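Local coordinates for rhamnonate dehydratase (Gibberella zeae PH-1, PDB 3FXG) that dehydrates the sugar acid rhamnonate, probably by magnesium-assisted proton abstraction as is usual in the enolase superfamily, at the interface of chains A and B and the interface of chains A and C. Sequence-based numbering; all coordinates share one arbitrary frame. Chains: chain A/B/C, Rhamnonate dehydratase.

Contact 1: the interface of chains A and B. Residues chain A 280-281, 284, 314; chain B 314, 317-318.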
loop_
_atom_site.group_PDB
_atom_site.type_symbol
_atom_site.label_atom_id
_atom_site.label_comp_id
_atom_site.label_asym_id
_atom_site.label_seq_id
_atom_site.Cartn_x
_atom_site.Cartn_y
_atom_site.Cartn_z
ATOM N N ARG A 280 -6.940 -24.182 7.806
ATOM C CA ARG A 280 -7.382 -22.825 8.100
ATOM C C ARG A 280 -6.365 -21.827 7.560
ATOM O O ARG A 280 -6.710 -20.699 7.211
ATOM C CB ARG A 280 -7.581 -22.632 9.612
ATOM C CG ARG A 280 -6.372 -22.934 10.509
ATOM C CD ARG A 280 -6.766 -22.740 11.982
ATOM N NE ARG A 280 -5.689 -22.988 12.942
ATOM C CZ ARG A 280 -5.488 -24.142 13.575
ATOM N NH1 ARG A 280 -6.286 -25.180 13.353
ATOM N NH2 ARG A 280 -4.500 -24.249 14.458
ATOM N N TYR A 281 -5.114 -22.262 7.470
ATOM C CA TYR A 281 -4.037 -21.414 6.967
ATOM C C TYR A 281 -4.160 -21.233 5.462
ATOM O O TYR A 281 -3.805 -20.185 4.919
ATOM C CB TYR A 281 -2.692 -22.046 7.307
ATOM C CG TYR A 281 -2.526 -22.257 8.789
ATOM C CD1 TYR A 281 -2.347 -21.173 9.647
ATOM C CD2 TYR A 281 -2.588 -23.534 9.342
ATOM C CE1 TYR A 281 -2.231 -21.355 11.023
ATOM C CE2 TYR A 281 -2.475 -23.728 10.715
ATOM C CZ TYR A 281 -2.295 -22.633 11.547
ATOM O OH TYR A 281 -2.179 -22.812 12.905
ATOM N N ARG A 284 -7.398 -18.867 4.888
ATOM C CA ARG A 284 -7.307 -17.478 5.332
ATOM C C ARG A 284 -6.931 -16.588 4.144
ATOM O O ARG A 284 -7.364 -15.435 4.054
ATOM C CB ARG A 284 -6.272 -17.326 6.456
ATOM C CG ARG A 284 -4.836 -17.136 5.995
ATOM C CD ARG A 284 -3.876 -17.134 7.190
ATOM N NE ARG A 284 -2.499 -16.835 6.788
ATOM C CZ ARG A 284 -1.450 -16.896 7.603
ATOM N NH1 ARG A 284 -1.612 -17.249 8.871
ATOM N NH2 ARG A 284 -0.236 -16.604 7.151
ATOM N N LEU A 314 -13.881 -17.885 10.344
ATOM C CA LEU A 314 -13.051 -16.801 9.831
ATOM C C LEU A 314 -13.805 -16.102 8.702
ATOM O O LEU A 314 -13.875 -14.877 8.655
ATOM C CB LEU A 314 -11.717 -17.349 9.313
ATOM C CG LEU A 314 -10.730 -16.326 8.732
ATOM C CD1 LEU A 314 -9.321 -16.894 8.787
ATOM C CD2 LEU A 314 -11.113 -15.970 7.308
ATOM N N LEU B 314 -10.817 -17.377 14.124
ATOM C CA LEU B 314 -10.200 -16.421 13.211
ATOM C C LEU B 314 -8.767 -16.164 13.664
ATOM O O LEU B 314 -7.836 -16.167 12.856
ATOM C CB LEU B 314 -10.990 -15.105 13.190
ATOM C CG LEU B 314 -10.349 -13.907 12.473
ATOM C CD1 LEU B 314 -9.778 -14.334 11.141
ATOM C CD2 LEU B 314 -11.390 -12.819 12.267
ATOM N N ALA B 317 -6.298 -18.876 12.809
ATOM C CA ALA B 317 -5.839 -18.928 11.424
ATOM C C ALA B 317 -4.568 -18.097 11.252
ATOM O O ALA B 317 -3.869 -18.217 10.242
ATOM C CB ALA B 317 -6.929 -18.416 10.490
ATOM N N TYR B 318 -4.278 -17.252 12.239
ATOM C CA TYR B 318 -3.086 -16.406 12.216
ATOM C C TYR B 318 -2.209 -16.674 13.439
ATOM O O TYR B 318 -1.296 -15.906 13.750
ATOM C CB TYR B 318 -3.490 -14.931 12.174
ATOM C CG TYR B 318 -4.109 -14.534 10.855
ATOM C CD1 TYR B 318 -3.312 -14.229 9.753
ATOM C CD2 TYR B 318 -5.493 -14.528 10.690
ATOM C CE1 TYR B 318 -3.878 -13.932 8.516
ATOM C CE2 TYR B 318 -6.071 -14.234 9.460
ATOM C CZ TYR B 318 -5.260 -13.940 8.377
ATOM O OH TYR B 318 -5.828 -13.678 7.153
HETATM O O HOH W 1 -8.260 -13.700 6.286
#

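Contact 2: the interface of chains A and C. Residues chain A 63-64, 87-88, 402; chain C 91, 403.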
loop_
_atom_site.group_PDB
_atom_site.type_symbol
_atom_site.label_atom_id
_atom_site.label_comp_id
_atom_site.label_asym_id
_atom_site.label_seq_id
_atom_site.Cartn_x
_atom_site.Cartn_y
_atom_site.Cartn_z
ATOM N N VAL A 63 -7.226 -42.193 -10.004
ATOM C CA VAL A 63 -6.122 -43.025 -9.537
ATOM C C VAL A 63 -6.131 -43.454 -8.068
ATOM O O VAL A 63 -5.671 -44.548 -7.743
ATOM C CB VAL A 63 -4.759 -42.344 -9.838
ATOM C CG1 VAL A 63 -4.555 -41.139 -8.925
ATOM C CG2 VAL A 63 -3.630 -43.347 -9.675
ATOM N N LEU A 64 -6.651 -42.614 -7.180
ATOM C CA LEU A 64 -6.652 -42.943 -5.754
ATOM C C LEU A 64 -7.705 -43.938 -5.279
ATOM O O LEU A 64 -7.394 -44.862 -4.530
ATOM C CB LEU A 64 -6.766 -41.659 -4.924
ATOM C CG LEU A 64 -5.590 -40.691 -5.071
ATOM C CD1 LEU A 64 -5.844 -39.438 -4.257
ATOM C CD2 LEU A 64 -4.313 -41.376 -4.616
ATOM N N PRO A 87 -5.670 -46.948 -1.157
ATOM C CA PRO A 87 -4.542 -47.624 -0.507
ATOM C C PRO A 87 -3.546 -46.718 0.222
ATOM O O PRO A 87 -3.253 -46.933 1.396
ATOM C CB PRO A 87 -3.899 -48.399 -1.657
ATOM C CG PRO A 87 -5.065 -48.726 -2.526
ATOM C CD PRO A 87 -5.826 -47.417 -2.545
ATOM N N PRO A 88 -3.007 -45.693 -0.460
ATOM C CA PRO A 88 -2.050 -44.829 0.241
ATOM C C PRO A 88 -2.646 -44.146 1.473
ATOM O O PRO A 88 -1.947 -43.903 2.458
ATOM C CB PRO A 88 -1.608 -43.845 -0.844
ATOM C CG PRO A 88 -2.796 -43.782 -1.763
ATOM C CD PRO A 88 -3.230 -45.227 -1.840
ATOM N N TYR A 402 -3.230 -56.087 3.711
ATOM C CA TYR A 402 -2.249 -56.493 2.709
ATOM C C TYR A 402 -1.152 -55.459 2.462
ATOM O O TYR A 402 -0.031 -55.813 2.101
ATOM C CB TYR A 402 -2.955 -56.827 1.388
ATOM C CG TYR A 402 -3.387 -55.628 0.571
ATOM C CD1 TYR A 402 -2.566 -55.113 -0.435
ATOM C CD2 TYR A 402 -4.615 -55.009 0.799
ATOM C CE1 TYR A 402 -2.960 -54.013 -1.196
ATOM C CE2 TYR A 402 -5.017 -53.907 0.044
ATOM C CZ TYR A 402 -4.188 -53.416 -0.949
ATOM O OH TYR A 402 -4.582 -52.328 -1.694
ATOM N N TRP C 91 3.666 -46.570 -4.363
ATOM C CA TRP C 91 2.313 -46.817 -4.845
ATOM C C TRP C 91 1.937 -45.783 -5.907
ATOM O O TRP C 91 1.423 -46.129 -6.967
ATOM C CB TRP C 91 1.313 -46.740 -3.688
ATOM C CG TRP C 91 -0.033 -47.313 -4.032
ATOM C CD1 TRP C 91 -0.434 -48.610 -3.879
ATOM C CD2 TRP C 91 -1.140 -46.618 -4.624
ATOM N NE1 TRP C 91 -1.722 -48.766 -4.340
ATOM C CE2 TRP C 91 -2.178 -47.558 -4.804
ATOM C CE3 TRP C 91 -1.354 -45.290 -5.023
ATOM C CZ2 TRP C 91 -3.415 -47.215 -5.365
ATOM C CZ3 TRP C 91 -2.585 -44.950 -5.583
ATOM C CH2 TRP C 91 -3.598 -45.911 -5.748
ATOM N N LEU C 403 2.642 -54.130 -2.851
ATOM C CA LEU C 403 1.663 -53.075 -2.599
ATOM C C LEU C 403 0.498 -53.102 -3.574
ATOM O O LEU C 403 -0.522 -52.445 -3.351
ATOM C CB LEU C 403 2.344 -51.707 -2.662
ATOM C CG LEU C 403 3.354 -51.430 -1.547
ATOM C CD1 LEU C 403 4.192 -50.206 -1.890
ATOM C CD2 LEU C 403 2.607 -51.229 -0.238
HETATM O O HOH W 2 -3.081 -51.524 -3.645
#

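Contact 1: the interface of chains A and B
The aliphatic part of A:Arg284 lies across one face of the B:Tyr318 ring: its CD sits 3.4 Å above the ring plane, displaced toward the rim on the CE1 side, a CH-pi contact. Guanidinium and phenol planes are only 6° apart, and NH1 passes near CD1, so the arginine runs along the rim from the hydroxyl end past CE1 to CD1. At the edge of the guanidinium, in its plane, stands the main chain of B:Ala317. A:Arg284 NH1 donates a hydrogen bond to the backbone oxygen B:Ala317 O (2.8 Å, 161° at H), and the donor lies in the carbonyl plane. The bond and the ring together should fix the rotation of the guanidinium. CG of A:Arg284 stands between the backbone N and carbonyl carbon (chi1 85°), from where the extended chain reaches both partners. A:Tyr281 receives CG of A:Arg280 over the centre of one ring face, its CE2 lies over the rim of one A:Arg280 guanidinium face, and A:Arg280 CD approaches B:Ala317 CA.

The A:Leu314 and B:Leu314 side chains meet at about a right angle, with A:Leu314 CG tightly packed 3.3 Å from B:Leu314 CD1. A:Leu314 CD1 also presses on the B:Ala317 methyl group. The patch is part of a two-fold interface, whose biological role the structure alone does not show. Water 1, in plane at the B:Tyr318 ring edge, links the phenol OH (2.6 Å) to A:Arg284 O (3.0 Å).

Contact 2: the interface of chains A and C
C:Trp91 projects from helix 86-101 of its own chain against the start of the same helix in chain A, and face contacts with two consecutive prolines dominate the patch. Both act on one face of the indole. A:Pro87 CB stands 3.3 Å above the indole plane near NE1, and its CG reaches toward CZ2, so this pyrrolidine covers the nitrogen-bearing side. A:Pro88 covers the opposite long side: its CD lies 3.6 Å from the centroid of the six-membered ring, a CH-pi contact, with CE3 and CD2 among its near atoms. The indole is brought to them with CG anti to the backbone N (chi1 -166°), and chi2 of 89° sets it roughly perpendicular to the CA-CB-CG plane, presenting a face to the prolines.

Further contacts at the benzo end are looser or of another kind. CH2 of C:Trp91 approaches the carbonyl oxygen A:Val63 O at 3.2 Å, a carbon-to-oxygen contact rather than a conventional hydrogen bond. A:Leu64 adds a marginal apolar touch, CD2 to CZ3.

Polar contact is made through solvent, for no nitrogen or oxygen of one side comes within bonding reach of the other. Water 2 and C:Leu403 O lie in plane at the edges of both the indole and the A:Tyr402 ring, the latter oxygen near A:Tyr402 CE1. Water 2 pairs with C:Trp91 NE1 at 3.2 Å, nearly straight at 160° on the hydrogen, which may help hold the indole's orientation.

The patch belongs to a two-fold interface of identical chains. Water 2 completes the bridge with A:Tyr402 OH, the phenol hydroxyl, at 2.6 Å and the backbone oxygen C:Leu403 O at 2.7 Å.

The C-alpha centres of contact 1 and contact 2 are about 32 Å apart, and the two have no residue or secondary-structure element in common. On chain A, contact 1 draws on helices 279-287 and 305-316, whereas contact 2 uses a loop, the start of helix 86-101 and the 3-10 helix 400-404. One subunit can therefore meet two different neighbours at once, each through its own two-fold interface. Two such interfaces in combination are consistent with the deposited assembly of eight copies, although its relevance in solution is an inference. Both contacts include a bridging water, but a direct hydrogen bond across is present only in contact 1.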